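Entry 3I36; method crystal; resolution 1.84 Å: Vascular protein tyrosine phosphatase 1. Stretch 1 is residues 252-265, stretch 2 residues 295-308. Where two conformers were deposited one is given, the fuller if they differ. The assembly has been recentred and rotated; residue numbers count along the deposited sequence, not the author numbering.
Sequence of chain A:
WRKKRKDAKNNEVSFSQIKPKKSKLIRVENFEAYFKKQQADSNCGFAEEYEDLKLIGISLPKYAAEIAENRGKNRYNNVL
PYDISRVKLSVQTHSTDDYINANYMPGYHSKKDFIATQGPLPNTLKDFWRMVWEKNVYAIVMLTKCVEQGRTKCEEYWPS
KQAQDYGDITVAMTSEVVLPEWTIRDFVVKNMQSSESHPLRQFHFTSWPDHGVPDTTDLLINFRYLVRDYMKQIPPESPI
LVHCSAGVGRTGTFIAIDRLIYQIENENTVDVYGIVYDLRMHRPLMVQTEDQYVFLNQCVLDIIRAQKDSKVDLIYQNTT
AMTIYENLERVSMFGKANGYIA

Stretch 1 252-265: GTFIAIDRLIYQIE
Stretch 2, residues 295-308: FLNQCVLDIIRAQK

Two helices run in roughly the same direction and pack through aliphatic side chains. Residues 252-265 are helical throughout, and residues 295-305 form the second helix; both begin earlier in the chain. In the first, phi stays between -55° and -66° and psi between -38° and -51°, and bonds such as Ile257 N to Thr253 O (2.8 Å) and Ile264 N to Leu260 O (2.8 Å) set the i to i-4 pattern. The second has the same pattern, for example Val300 N to Leu296 O (2.9 Å) and Ile303 N to Cys299 O (2.8 Å). After Arg305 the chain leaves it, with Ala306 at -80/-2 and Gln307 at -86/74.

The axes approach to 10.0 Å and cross at -31°. The CA to CA distances fix the register and widen along it: 6.3 Å from Ile257 to Leu296, 7.1 Å from Leu260 to Val300 and 8.0 Å from Ile264 to Ile304. The small CB of Ala256 lies near the narrow end, where Leu296 CD1 comes to 3.5 Å from it.

Leu296 is the knob of this end, seated among Thr253, Ala256, Ile257 and Leu260. Its CA-to-CB bond points sideways, but chi1 of -81° (m) and chi2 of -177° (t) carry its methyls across. Leu296 CD2 lies 3.4 Å from Ile257 CG1 and 3.5 Å from Thr253 O; the latter is a packing contact, since a methyl carbon offers no polar hydrogen, and that carbonyl already accepts from Ile257 N. Thr253, with chi1 at -59° (m), directs CG2 to the edge of the Phe295 ring, 3.7 Å from CD2, while its OG1 is hydrogen-bonded elsewhere in the structure. Phe295 (chi1 -180°, t; chi2 80°) starts sideways, yet its ring reaches the first helix, and its CE2 is 4.0 Å from Ile257 CD1.

The isoleucines of both helices share one conformation, chi1 m and chi2 t, which extends each CD1 from its backbone. Ile257 (-74°, 169°) thereby brings CD1 to 3.6 Å from Cys299 SG, an apolar contact; Cys299 has chi1 at -75° (m). Ile303 (-69°, 168°) places CD1 3.4 Å from CG1 of Ile261 (-68°, 169°). Leu260 (-77°, 162°) points toward the second helix, its CD1 3.7 Å from CG2 of Val300, whose chi1 is 174° (t).

Ile264 (-76°, 166°) has the largest area covered by the opposing stretch, 91 Å² of the 553 Å² buried on both sides together. Its CD1 meets Val300 CG1 at 4.0 Å and Ile303 CG2 at 3.7 Å. Beyond the helix, Gln307 (chi1 -69°, chi2 -180°, chi3 -22°) brings NE2 to 3.2 Å from Ile264 CG2, but Gln307 is poorly ordered and this distance deserves less weight.

No hydrogen bond crosses the interface, so close packing of apolar groups accounts for the contact. Away from it, Gln298 (-171°, 64°, 58°) folds along its own helix to donate from NE2 to Asp302 OD1 (2.9 Å, 155°).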

ATOM      1  N   GLY A 252       2.732   3.462  -1.392  1.00 10.15           N
ATOM      2  CA  GLY A 252       2.082   4.656  -1.906  1.00  8.44           C
ATOM      3  C   GLY A 252       2.109   4.650  -3.413  1.00  8.51           C
ATOM      4  O   GLY A 252       1.168   5.073  -4.068  1.00 10.82           O
ATOM      5  N   THR A 253       3.215   4.178  -3.972  1.00 13.70           N
ATOM      6  CA  THR A 253       3.344   4.108  -5.416  1.00  9.05           C
ATOM      7  C   THR A 253       2.286   3.171  -5.985  1.00  8.64           C
ATOM      8  O   THR A 253       1.582   3.513  -6.926  1.00  8.84           O
ATOM      9  CB  THR A 253       4.762   3.657  -5.810  1.00 12.62           C
ATOM     10  OG1 THR A 253       5.702   4.588  -5.269  1.00 12.85           O
ATOM     11  CG2 THR A 253       4.926   3.611  -7.324  1.00  9.02           C
ATOM     12  N   PHE A 254       2.152   2.001  -5.386  1.00  8.54           N
ATOM     13  CA  PHE A 254       1.170   1.053  -5.860  1.00 10.27           C
ATOM     14  C   PHE A 254      -0.241   1.641  -5.754  1.00 12.86           C
ATOM     15  O   PHE A 254      -1.047   1.560  -6.688  1.00 11.13           O
ATOM     16  CB  PHE A 254       1.247  -0.221  -5.048  1.00  8.42           C
ATOM     17  CG  PHE A 254       0.175  -1.199  -5.399  1.00 10.89           C
ATOM     18  CD1 PHE A 254       0.358  -2.084  -6.445  1.00 11.61           C
ATOM     19  CD2 PHE A 254      -1.020  -1.201  -4.722  1.00 12.06           C
ATOM     20  CE1 PHE A 254      -0.620  -2.974  -6.795  1.00 14.31           C
ATOM     21  CE2 PHE A 254      -2.020  -2.093  -5.072  1.00 11.35           C
ATOM     22  CZ  PHE A 254      -1.804  -2.987  -6.114  1.00 12.50           C
ATOM     23  N   ILE A 255      -0.547   2.233  -4.610  1.00 10.08           N
ATOM     24  CA  ILE A 255      -1.883   2.777  -4.426  1.00 10.80           C
ATOM     25  C   ILE A 255      -2.140   3.879  -5.442  1.00  8.68           C
ATOM     26  O   ILE A 255      -3.210   3.944  -6.071  1.00  9.25           O
ATOM     27  CB  ILE A 255      -2.080   3.314  -3.016  1.00  8.33           C
ATOM     28  CG1 ILE A 255      -2.130   2.146  -2.023  1.00  9.19           C
ATOM     29  CG2 ILE A 255      -3.370   4.158  -2.953  1.00  8.68           C
ATOM     30  CD1 ILE A 255      -2.223   2.602  -0.593  1.00 10.12           C
ATOM     31  N   ALA A 256      -1.143   4.732  -5.635  1.00  8.60           N
ATOM     32  CA  ALA A 256      -1.299   5.829  -6.589  1.00 11.43           C
ATOM     33  C   ALA A 256      -1.511   5.279  -7.989  1.00 12.40           C
ATOM     34  O   ALA A 256      -2.347   5.774  -8.733  1.00  9.04           O
ATOM     35  CB  ALA A 256      -0.081   6.752  -6.558  1.00  8.84           C
ATOM     36  N   ILE A 257      -0.760   4.245  -8.355  1.00  8.86           N
ATOM     37  CA  ILE A 257      -0.902   3.690  -9.694  1.00 12.20           C
ATOM     38  C   ILE A 257      -2.325   3.170  -9.871  1.00 10.53           C
ATOM     39  O   ILE A 257      -2.962   3.351 -10.910  1.00 10.66           O
ATOM     40  CB  ILE A 257       0.040   2.500  -9.874  1.00 15.22           C
ATOM     41  CG1 ILE A 257       1.479   2.984 -10.024  1.00 17.95           C
ATOM     42  CG2 ILE A 257      -0.379   1.660 -11.074  1.00 20.57           C
ATOM     43  CD1 ILE A 257       2.488   1.842  -9.949  1.00 17.49           C
ATOM     44  N   ASP A 258      -2.832   2.522  -8.841  1.00 10.15           N
ATOM     45  CA  ASP A 258      -4.174   1.954  -8.937  1.00 11.05           C
ATOM     46  C   ASP A 258      -5.178   3.072  -9.167  1.00 15.28           C
ATOM     47  O   ASP A 258      -6.076   2.980 -10.017  1.00 12.06           O
ATOM     48  CB  ASP A 258      -4.522   1.185  -7.666  1.00  9.17           C
ATOM     49  CG  ASP A 258      -5.924   0.602  -7.712  1.00 10.11           C
ATOM     50  OD1 ASP A 258      -6.189  -0.261  -8.573  1.00 13.19           O
ATOM     51  OD2 ASP A 258      -6.757   1.008  -6.882  1.00 11.39           O
ATOM     52  N   ARG A 259      -5.015   4.137  -8.400  1.00 14.23           N
ATOM     53  CA  ARG A 259      -5.909   5.268  -8.500  1.00 13.76           C
ATOM     54  C   ARG A 259      -5.798   5.965  -9.846  1.00 12.22           C
ATOM     55  O   ARG A 259      -6.808   6.345 -10.433  1.00 12.10           O
ATOM     56  CB  ARG A 259      -5.637   6.232  -7.358  1.00 13.77           C
ATOM     57  CG  ARG A 259      -6.016   5.626  -6.015  1.00 12.98           C
ATOM     58  CD  ARG A 259      -5.675   6.556  -4.878  1.00  9.90           C
ATOM     59  NE  ARG A 259      -6.363   7.835  -4.998  1.00 12.55           N
ATOM     60  CZ  ARG A 259      -6.414   8.747  -4.032  1.00 15.14           C
ATOM     61  NH1 ARG A 259      -5.835   8.501  -2.863  1.00 11.16           N
ATOM     62  NH2 ARG A 259      -7.042   9.898  -4.233  1.00 11.58           N
ATOM     63  N   LEU A 260      -4.569   6.126 -10.329  1.00  9.99           N
ATOM     64  CA  LEU A 260      -4.335   6.758 -11.616  1.00 14.15           C
ATOM     65  C   LEU A 260      -4.982   5.971 -12.730  1.00 12.94           C
ATOM     66  O   LEU A 260      -5.530   6.545 -13.665  1.00 11.55           O
ATOM     67  CB  LEU A 260      -2.840   6.850 -11.882  1.00 16.78           C
ATOM     68  CG  LEU A 260      -2.217   7.986 -11.090  1.00 23.37           C
ATOM     69  CD1 LEU A 260      -0.722   7.778 -11.022  1.00 19.96           C
ATOM     70  CD2 LEU A 260      -2.589   9.315 -11.758  1.00 21.34           C
ATOM     71  N   ILE A 261      -4.902   4.649 -12.652  1.00 11.21           N
ATOM     72  CA  ILE A 261      -5.487   3.841 -13.718  1.00 13.79           C
ATOM     73  C   ILE A 261      -6.989   4.049 -13.768  1.00 14.01           C
ATOM     74  O   ILE A 261      -7.565   4.234 -14.843  1.00 12.34           O
ATOM     75  CB  ILE A 261      -5.148   2.352 -13.559  1.00 15.33           C
ATOM     76  CG1 ILE A 261      -3.637   2.139 -13.786  1.00 12.28           C
ATOM     77  CG2 ILE A 261      -5.996   1.508 -14.505  1.00 13.80           C
ATOM     78  CD1 ILE A 261      -3.144   0.736 -13.387  1.00 17.92           C
ATOM     79  N   TYR A 262      -7.636   4.049 -12.608  1.00 12.65           N
ATOM     80  CA  TYR A 262      -9.073   4.310 -12.610  1.00 11.18           C
ATOM     81  C   TYR A 262      -9.379   5.671 -13.212  1.00 10.47           C
ATOM     82  O   TYR A 262     -10.302   5.816 -14.005  1.00 12.85           O
ATOM     83  CB  TYR A 262      -9.627   4.279 -11.209  1.00 10.63           C
ATOM     84  CG  TYR A 262      -9.932   2.899 -10.702  1.00 12.77           C
ATOM     85  CD1 TYR A 262     -10.891   2.108 -11.320  1.00 17.77           C
ATOM     86  CD2 TYR A 262      -9.289   2.400  -9.578  1.00 10.46           C
ATOM     87  CE1 TYR A 262     -11.187   0.847 -10.845  1.00 18.59           C
ATOM     88  CE2 TYR A 262      -9.582   1.145  -9.084  1.00 10.75           C
ATOM     89  CZ  TYR A 262     -10.531   0.369  -9.721  1.00 17.43           C
ATOM     90  OH  TYR A 262     -10.829  -0.875  -9.221  1.00 21.05           O
ATOM     91  N   GLN A 263      -8.603   6.666 -12.804  1.00 11.56           N
ATOM     92  CA  GLN A 263      -8.738   8.042 -13.265  0.50 16.47           C
ATOM     93  C   GLN A 263      -8.659   8.084 -14.788  1.00 12.40           C
ATOM     94  O   GLN A 263      -9.477   8.690 -15.468  1.00 13.01           O
ATOM     95  CB  GLN A 263      -7.566   8.840 -12.693  0.50 18.63           C
ATOM     96  CG  GLN A 263      -7.902  10.136 -11.996  0.50 19.83           C
ATOM     97  CD  GLN A 263      -6.725  10.653 -11.176  0.50 14.07           C
ATOM     98  OE1 GLN A 263      -5.576  10.633 -11.627  0.50 13.49           O
ATOM     99  NE2 GLN A 263      -7.008  11.118  -9.969  0.50 17.09           N
ATOM    100  N   ILE A 264      -7.609   7.451 -15.311  1.00 12.74           N
ATOM    101  CA  ILE A 264      -7.390   7.391 -16.749  1.00 15.32           C
ATOM    102  C   ILE A 264      -8.576   6.710 -17.418  1.00 16.78           C
ATOM    103  O   ILE A 264      -9.131   7.208 -18.393  1.00 17.88           O
ATOM    104  CB  ILE A 264      -6.112   6.583 -17.077  1.00 17.38           C
ATOM    105  CG1 ILE A 264      -4.863   7.418 -16.794  1.00 18.88           C
ATOM    106  CG2 ILE A 264      -6.123   6.116 -18.538  1.00 18.30           C
ATOM    107  CD1 ILE A 264      -3.588   6.579 -16.768  1.00 23.11           C
ATOM    108  N   GLU A 265      -8.959   5.560 -16.887  1.00 16.05           N
ATOM    109  CA  GLU A 265     -10.028   4.760 -17.477  1.00 18.02           C
ATOM    110  C   GLU A 265     -11.366   5.487 -17.417  1.00 18.92           C
ATOM    111  O   GLU A 265     -12.119   5.485 -18.376  1.00 18.28           O
ATOM    112  CB  GLU A 265     -10.125   3.414 -16.752  1.00 17.64           C
ATOM    113  CG  GLU A 265      -8.991   2.503 -17.123  1.00 20.13           C
ATOM    114  CD  GLU A 265      -8.988   1.193 -16.361  1.00 23.83           C
ATOM    115  OE1 GLU A 265      -9.761   1.050 -15.391  1.00 18.56           O
ATOM    116  OE2 GLU A 265      -8.198   0.312 -16.750  1.00 21.70           O
ATOM    117  N   PHE A 295       8.373   7.632 -11.410  1.00 22.03           N
ATOM    118  CA  PHE A 295       7.907   6.308 -11.814  1.00 22.96           C
ATOM    119  C   PHE A 295       6.400   6.296 -12.006  1.00 16.78           C
ATOM    120  O   PHE A 295       5.893   5.660 -12.936  1.00 16.95           O
ATOM    121  CB  PHE A 295       8.337   5.264 -10.782  1.00 19.35           C
ATOM    122  CG  PHE A 295       7.916   3.856 -11.108  1.00 23.20           C
ATOM    123  CD1 PHE A 295       8.638   3.089 -12.017  1.00 20.46           C
ATOM    124  CD2 PHE A 295       6.820   3.291 -10.484  1.00 22.65           C
ATOM    125  CE1 PHE A 295       8.261   1.785 -12.295  1.00 18.97           C
ATOM    126  CE2 PHE A 295       6.433   2.002 -10.760  1.00 22.34           C
ATOM    127  CZ  PHE A 295       7.150   1.241 -11.668  1.00 18.41           C
ATOM    128  N   LEU A 296       5.670   7.001 -11.140  1.00 16.11           N
ATOM    129  CA  LEU A 296       4.211   7.066 -11.278  1.00 15.84           C
ATOM    130  C   LEU A 296       3.863   7.726 -12.571  1.00 16.40           C
ATOM    131  O   LEU A 296       2.977   7.297 -13.308  1.00 19.66           O
ATOM    132  CB  LEU A 296       3.602   7.934 -10.189  1.00 22.41           C
ATOM    133  CG  LEU A 296       3.406   7.272  -8.858  1.00 14.09           C
ATOM    134  CD1 LEU A 296       2.733   8.270  -7.937  1.00 13.53           C
ATOM    135  CD2 LEU A 296       2.552   6.032  -9.083  1.00 11.78           C
ATOM    136  N   ASN A 297       4.561   8.814 -12.837  1.00 17.80           N
ATOM    137  CA  ASN A 297       4.306   9.519 -14.062  1.00 19.63           C
ATOM    138  C   ASN A 297       4.682   8.636 -15.233  1.00 18.68           C
ATOM    139  O   ASN A 297       3.999   8.631 -16.250  1.00 19.31           O
ATOM    140  CB  ASN A 297       5.049  10.836 -14.047  1.00 12.25           C
ATOM    141  CG  ASN A 297       4.377  11.832 -13.150  1.00 14.46           C
ATOM    142  OD1 ASN A 297       4.676  11.925 -11.952  1.00 19.30           O
ATOM    143  ND2 ASN A 297       3.424  12.557 -13.710  1.00 14.53           N
ATOM    144  N   GLN A 298       5.760   7.873 -15.082  1.00 16.07           N
ATOM    145  CA  GLN A 298       6.128   6.920 -16.129  1.00 20.70           C
ATOM    146  C   GLN A 298       5.006   5.905 -16.343  1.00 20.40           C
ATOM    147  O   GLN A 298       4.671   5.537 -17.478  1.00 15.69           O
ATOM    148  CB  GLN A 298       7.421   6.189 -15.774  1.00 21.02           C
ATOM    149  CG  GLN A 298       7.963   5.355 -16.939  1.00 20.60           C
ATOM    150  CD  GLN A 298       8.365   6.229 -18.106  1.00 26.56           C
ATOM    151  OE1 GLN A 298       9.205   7.117 -17.954  1.00 21.53           O
ATOM    152  NE2 GLN A 298       7.766   5.988 -19.278  1.00 22.63           N
ATOM    153  N   CYS A 299       4.430   5.443 -15.239  1.00 20.89           N
ATOM    154  CA  CYS A 299       3.310   4.515 -15.302  1.00 21.40           C
ATOM    155  C   CYS A 299       2.184   5.098 -16.135  1.00 23.41           C
ATOM    156  O   CYS A 299       1.694   4.459 -17.061  1.00 20.96           O
ATOM    157  CB  CYS A 299       2.815   4.170 -13.897  1.00 16.28           C
ATOM    158  SG  CYS A 299       3.898   3.043 -13.047  1.00 22.01           S
ATOM    159  N   VAL A 300       1.788   6.323 -15.808  1.00 22.40           N
ATOM    160  CA  VAL A 300       0.747   7.006 -16.552  1.00 20.19           C
ATOM    161  C   VAL A 300       1.103   7.086 -18.022  1.00 16.76           C
ATOM    162  O   VAL A 300       0.270   6.818 -18.883  1.00 23.97           O
ATOM    163  CB  VAL A 300       0.499   8.431 -16.020  1.00 20.67           C
ATOM    164  CG1 VAL A 300      -0.488   9.161 -16.911  1.00 23.71           C
ATOM    165  CG2 VAL A 300      -0.007   8.372 -14.589  1.00 17.36           C
ATOM    166  N   LEU A 301       2.343   7.462 -18.313  1.00 17.88           N
ATOM    167  CA  LEU A 301       2.762   7.613 -19.700  1.00 21.17           C
ATOM    168  C   LEU A 301       2.645   6.284 -20.425  1.00 24.02           C
ATOM    169  O   LEU A 301       2.126   6.204 -21.544  1.00 21.89           O
ATOM    170  CB  LEU A 301       4.197   8.136 -19.771  1.00 19.16           C
ATOM    171  CG  LEU A 301       4.707   8.478 -21.164  1.00 21.91           C
ATOM    172  CD1 LEU A 301       3.924   9.655 -21.714  1.00 26.63           C
ATOM    173  CD2 LEU A 301       6.215   8.778 -21.120  1.00 21.43           C
ATOM    174  N   ASP A 302       3.126   5.233 -19.778  1.00 22.09           N
ATOM    175  CA  ASP A 302       3.119   3.910 -20.382  1.00 22.24           C
ATOM    176  C   ASP A 302       1.697   3.397 -20.600  1.00 25.15           C
ATOM    177  O   ASP A 302       1.405   2.772 -21.617  1.00 24.51           O
ATOM    178  CB  ASP A 302       3.920   2.936 -19.522  1.00 25.21           C
ATOM    179  CG  ASP A 302       5.396   3.290 -19.481  1.00 21.57           C
ATOM    180  OD1 ASP A 302       5.817   4.144 -20.285  1.00 21.69           O
ATOM    181  OD2 ASP A 302       6.132   2.717 -18.656  1.00 20.00           O
ATOM    182  N   ILE A 303       0.818   3.674 -19.645  1.00 24.71           N
ATOM    183  CA  ILE A 303      -0.570   3.257 -19.746  1.00 27.25           C
ATOM    184  C   ILE A 303      -1.239   3.962 -20.910  1.00 30.75           C
ATOM    185  O   ILE A 303      -1.907   3.340 -21.732  1.00 31.59           O
ATOM    186  CB  ILE A 303      -1.326   3.579 -18.452  1.00 25.48           C
ATOM    187  CG1 ILE A 303      -0.814   2.681 -17.331  1.00 20.56           C
ATOM    188  CG2 ILE A 303      -2.832   3.431 -18.656  1.00 25.66           C
ATOM    189  CD1 ILE A 303      -1.267   3.080 -15.966  1.00 19.19           C
ATOM    190  N   ILE A 304      -1.043   5.271 -20.975  1.00 32.67           N
ATOM    191  CA  ILE A 304      -1.576   6.082 -22.055  1.00 31.52           C
ATOM    192  C   ILE A 304      -1.038   5.623 -23.411  1.00 37.98           C
ATOM    193  O   ILE A 304      -1.797   5.425 -24.359  1.00 41.15           O
ATOM    194  CB  ILE A 304      -1.235   7.560 -21.821  1.00 28.94           C
ATOM    195  CG1 ILE A 304      -2.107   8.109 -20.687  1.00 29.37           C
ATOM    196  CG2 ILE A 304      -1.424   8.366 -23.090  1.00 34.25           C
ATOM    197  CD1 ILE A 304      -1.656   9.456 -20.157  1.00 31.67           C
ATOM    198  N   ARG A 305       0.275   5.462 -23.497  1.00 28.55           N
ATOM    199  CA  ARG A 305       0.896   4.953 -24.713  1.00 32.07           C
ATOM    200  C   ARG A 305       0.402   3.557 -25.068  1.00 35.02           C
ATOM    201  O   ARG A 305       0.285   3.217 -26.243  1.00 40.28           O
ATOM    202  CB  ARG A 305       2.416   4.918 -24.570  1.00 31.47           C
ATOM    203  CG  ARG A 305       3.094   6.266 -24.623  1.00 35.97           C
ATOM    204  CD  ARG A 305       4.585   6.083 -24.424  1.00 44.97           C
ATOM    205  NE  ARG A 305       5.326   7.330 -24.580  1.00 53.89           N
ATOM    206  CZ  ARG A 305       6.636   7.448 -24.375  1.00 57.49           C
ATOM    207  NH1 ARG A 305       7.347   6.390 -24.002  1.00 55.86           N
ATOM    208  NH2 ARG A 305       7.236   8.621 -24.541  1.00 58.08           N
ATOM    209  N   ALA A 306       0.145   2.736 -24.056  1.00 41.39           N
ATOM    210  CA  ALA A 306      -0.291   1.361 -24.298  1.00 52.88           C
ATOM    211  C   ALA A 306      -1.778   1.327 -24.637  1.00 67.63           C
ATOM    212  O   ALA A 306      -2.344   0.262 -24.892  1.00 73.60           O
ATOM    213  CB  ALA A 306       0.017   0.464 -23.102  1.00 47.77           C
ATOM    214  N   GLN A 307      -2.404   2.500 -24.623  1.00 61.89           N
ATOM    215  CA  GLN A 307      -3.747   2.657 -25.160  1.00 65.71           C
ATOM    216  C   GLN A 307      -3.596   2.913 -26.657  1.00 71.46           C
ATOM    217  O   GLN A 307      -3.751   4.043 -27.125  1.00 74.82           O
ATOM    218  CB  GLN A 307      -4.493   3.800 -24.461  1.00 61.14           C
ATOM    219  CG  GLN A 307      -4.833   3.503 -22.999  1.00 62.73           C
ATOM    220  CD  GLN A 307      -5.583   4.634 -22.292  1.00 61.68           C
ATOM    221  OE1 GLN A 307      -5.530   5.793 -22.700  1.00 59.74           O
ATOM    222  NE2 GLN A 307      -6.281   4.288 -21.217  1.00 62.44           N
ATOM    223  N   LYS A 308      -3.263   1.845 -27.384  1.00 72.17           N
ATOM    224  CA  LYS A 308      -2.975   1.885 -28.820  1.00 67.30           C
ATOM    225  C   LYS A 308      -3.390   3.188 -29.505  1.00 64.73           C
ATOM    226  O   LYS A 308      -3.149   3.381 -30.702  1.00 61.84           O
ATOM    227  CB  LYS A 308      -3.619   0.686 -29.522  1.00 63.39           C
TER